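Local coordinates for bifunctional purine biosynthetic protein ADE5,7 (Cryptococcus neoformans var. grubii serotype A, PDB 7LVO), which catalyses the second and fifth steps of de novo purine synthesis, this chain being the N-terminal half that ligates glycine to phosphoribosylamine at the expense of ATP, at residues A[95-98]-A[99-102]; A[113-116]-A[117-121]. All coordinates share one frame; numbering follows the deposited sequence.

Contact 1: residues A[95-98]-A[99-102]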
# COMPACT_ATOMS: atom_id res chain seq x y z
N ARG A 95 12.92 17.37 -10.21
CA ARG A 95 12.71 18.73 -10.71
C ARG A 95 11.55 18.81 -11.69
O ARG A 95 10.81 19.79 -11.70
CB ARG A 95 13.99 19.25 -11.38
CG ARG A 95 14.10 20.77 -11.38
CD ARG A 95 14.50 21.32 -12.74
NE ARG A 95 15.76 20.77 -13.23
CZ ARG A 95 15.86 19.83 -14.16
NH1 ARG A 95 14.78 19.30 -14.73
NH2 ARG A 95 17.06 19.40 -14.53
N SER A 96 11.37 17.77 -12.51
CA SER A 96 10.30 17.80 -13.51
C SER A 96 8.94 18.04 -12.87
O SER A 96 8.24 18.99 -13.21
CB SER A 96 10.30 16.49 -14.30
OG SER A 96 9.23 16.46 -15.22
N ILE A 97 8.55 17.18 -11.92
CA ILE A 97 7.22 17.29 -11.34
C ILE A 97 7.17 18.39 -10.27
O ILE A 97 6.11 19.00 -10.06
CB ILE A 97 6.78 15.94 -10.76
CG1 ILE A 97 5.32 15.99 -10.32
CG2 ILE A 97 7.66 15.54 -9.59
CD1 ILE A 97 4.34 16.29 -11.44
N VAL A 98 8.28 18.65 -9.59
CA VAL A 98 8.29 19.71 -8.58
C VAL A 98 8.15 21.07 -9.23
O VAL A 98 7.39 21.92 -8.76
CB VAL A 98 9.57 19.62 -7.73
CG1 VAL A 98 9.69 20.83 -6.80
CG2 VAL A 98 9.58 18.32 -6.93
N GLU A 99 8.87 21.30 -10.34
CA GLU A 99 8.74 22.56 -11.05
C GLU A 99 7.36 22.70 -11.68
O GLU A 99 6.78 23.79 -11.67
CB GLU A 99 9.83 22.67 -12.12
CG GLU A 99 9.83 23.98 -12.88
CD GLU A 99 10.98 24.08 -13.87
OE1 GLU A 99 11.80 23.13 -13.93
OE2 GLU A 99 11.05 25.09 -14.60
N TRP A 100 6.82 21.61 -12.21
CA TRP A 100 5.46 21.64 -12.73
C TRP A 100 4.46 22.00 -11.64
O TRP A 100 3.63 22.90 -11.80
CB TRP A 100 5.10 20.29 -13.36
CG TRP A 100 3.79 20.27 -14.07
CD1 TRP A 100 3.58 20.47 -15.40
CD2 TRP A 100 2.50 20.04 -13.50
NE1 TRP A 100 2.25 20.38 -15.69
CE2 TRP A 100 1.56 20.11 -14.54
CE3 TRP A 100 2.05 19.76 -12.21
CZ2 TRP A 100 0.19 19.93 -14.34
CZ3 TRP A 100 0.69 19.58 -12.00
CH2 TRP A 100 -0.22 19.67 -13.06
N ALA A 101 4.53 21.31 -10.50
CA ALA A 101 3.59 21.58 -9.41
C ALA A 101 3.69 23.03 -8.95
O ALA A 101 2.67 23.67 -8.69
CB ALA A 101 3.86 20.64 -8.24
N GLN A 102 4.91 23.57 -8.87
CA GLN A 102 5.08 24.95 -8.43
C GLN A 102 4.39 25.92 -9.37
O GLN A 102 3.70 26.85 -8.92
CB GLN A 102 6.57 25.28 -8.32
CG GLN A 102 6.86 26.62 -7.69
CD GLN A 102 8.35 26.87 -7.52
OE1 GLN A 102 9.18 26.10 -7.99
NE2 GLN A 102 8.69 27.97 -6.85
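E99 and R95, one helical turn apart, run side by side and point the same way from the exposed flank of the helix. Their meeting is made by the arginine's methylene groups: CD of R95 lies 3.5 Å from OE1 of E99. NE of R95 remains 4.7 Å from OE1 of E99, too far for a salt bridge, and the guanidinium and carboxylate planes stand 81° apart. Bends in the R95 chain (chi3 -57°) turn its guanidinium away from the carboxylate, while E99 stays extended. Opposite charges at this spacing probably still attract weakly, and both long polar chains suit a surface flank. Within the helix, N of E99 bonds to O of R95 (2.8 Å), the first of four successive bonds that end with N of Q102 on O of V98 (3.0 Å).

V98 belongs to the buried flank, with CG1 beside its carbonyl carbon and 3.7 Å from N of E99. The branched, apolar side chain packs against A124 and F125 of helix 121-126, where A101, small enough to sit close, also meets F125. I97 reaches L41 and L43 of the inner strand 38-44, and its CD1 comes obliquely to CE3 of W100 at 4.2 Å. S96 turns its hydroxyl to O of P87. The unbroken i to i+4 ladder, with one polar and one apolar flank, is that of an amphipathic helix packed on the parallel sheet of the N domain.

Contact 2: residues A[113-116]-A[117-121]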
# COMPACT_ATOMS: atom_id res chain seq x y z
N PRO A 113 3.12 5.30 -4.83
CA PRO A 113 4.14 4.25 -4.79
C PRO A 113 5.16 4.48 -3.68
O PRO A 113 5.24 5.55 -3.06
CB PRO A 113 4.80 4.33 -6.17
CG PRO A 113 3.79 5.04 -7.04
CD PRO A 113 3.08 6.00 -6.12
N GLU A 114 5.97 3.45 -3.44
CA GLU A 114 6.97 3.49 -2.38
C GLU A 114 8.22 4.24 -2.83
O GLU A 114 8.81 5.00 -2.04
CB GLU A 114 7.33 2.07 -1.95
CG GLU A 114 8.45 1.97 -0.93
CD GLU A 114 9.01 0.56 -0.81
OE1 GLU A 114 8.51 -0.34 -1.52
OE2 GLU A 114 9.94 0.35 0.00
N GLN A 115 8.64 4.05 -4.08
CA GLN A 115 9.93 4.57 -4.51
C GLN A 115 10.07 6.07 -4.29
O GLN A 115 11.07 6.50 -3.70
CB GLN A 115 10.17 4.20 -5.97
CG GLN A 115 11.52 4.65 -6.51
CD GLN A 115 11.87 3.99 -7.84
OE1 GLN A 115 11.89 2.76 -7.94
NE2 GLN A 115 12.15 4.80 -8.85
N PRO A 116 9.14 6.92 -4.74
CA PRO A 116 9.34 8.37 -4.55
C PRO A 116 9.43 8.77 -3.09
O PRO A 116 10.19 9.68 -2.74
CB PRO A 116 8.12 9.00 -5.25
CG PRO A 116 7.11 7.91 -5.33
CD PRO A 116 7.89 6.63 -5.47
N LEU A 117 8.65 8.13 -2.21
CA LEU A 117 8.72 8.46 -0.79
C LEU A 117 10.07 8.08 -0.21
O LEU A 117 10.76 8.92 0.39
CB LEU A 117 7.59 7.74 -0.04
CG LEU A 117 6.19 8.29 -0.28
CD1 LEU A 117 5.15 7.40 0.38
CD2 LEU A 117 6.08 9.71 0.24
N VAL A 118 10.49 6.82 -0.40
CA VAL A 118 11.78 6.39 0.13
C VAL A 118 12.92 7.17 -0.52
O VAL A 118 13.97 7.37 0.09
CB VAL A 118 11.95 4.87 -0.07
CG1 VAL A 118 13.36 4.44 0.26
CG2 VAL A 118 10.95 4.11 0.78
N ASP A 119 12.74 7.60 -1.77
CA ASP A 119 13.75 8.40 -2.44
C ASP A 119 13.72 9.87 -2.01
O ASP A 119 14.61 10.62 -2.38
CB ASP A 119 13.57 8.31 -3.95
CG ASP A 119 13.99 6.95 -4.51
OD1 ASP A 119 14.51 6.13 -3.73
OD2 ASP A 119 13.80 6.71 -5.72
N GLY A 120 12.72 10.27 -1.23
CA GLY A 120 12.69 11.59 -0.65
C GLY A 120 11.89 12.63 -1.39
O GLY A 120 12.28 13.81 -1.38
N VAL A 121 10.78 12.25 -2.02
CA VAL A 121 9.97 13.22 -2.74
C VAL A 121 9.41 14.27 -1.79
O VAL A 121 9.19 15.42 -2.19
CB VAL A 121 8.84 12.50 -3.52
CG1 VAL A 121 7.83 11.89 -2.54
CG2 VAL A 121 8.16 13.46 -4.48
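The backbone makes a short helical turn from E114 to V118, with N of V118 bonded almost straight to O of E114 (3.0 Å, 175° at the hydrogen), and then breaks at G120. N of D119 takes O of Q115, and N of V121 reaches O of P116 at 2.7 Å. With N of G120 on O of L117, this last bond closes a Schellman motif, whose positive phi at G120 (97°) would jam a CB against the preceding carbonyl oxygen. G120 is also the N-cap of helix 121-126, so the glycine that follows the first helix also caps the next.

P116 suits the first turn, where the nitrogen it cannot use for bonding is not needed; its CB packs 4.0 Å from CB of V121. On another flank, CG of E114 lies alongside CG2 of V118 (3.7 Å). The extended E114 chain continues to L195, in the predicted ATP-binding region, and its carboxylate lies close to that of E143. Q115 and D119 cross obliquely, CG of Q115 touching OD2 of D119 at 3.2 Å, with the amide and carboxylate planes 35° apart. L117 turns its apolar branches to P111 and P135.

Both contacts lie in the N domain, with centres 15 Å apart and nearest atoms about 6 Å apart, so they do not touch directly. Contact 1 comes first along the chain, in helix 95-104; strand 108-111, an outer strand of the parallel four-stranded sheet, follows, and contact 2 then forms the turn of helix 114-118 beyond that strand. Helix 121-126 ties the two together: it starts at the end of contact 2, and its A124 and F125 pack on the helix of contact 1. Contact 1 is packing away from the annotated sites, whereas contact 2 brings the N domain to the predicted ATP-binding region of the ATP-grasp part.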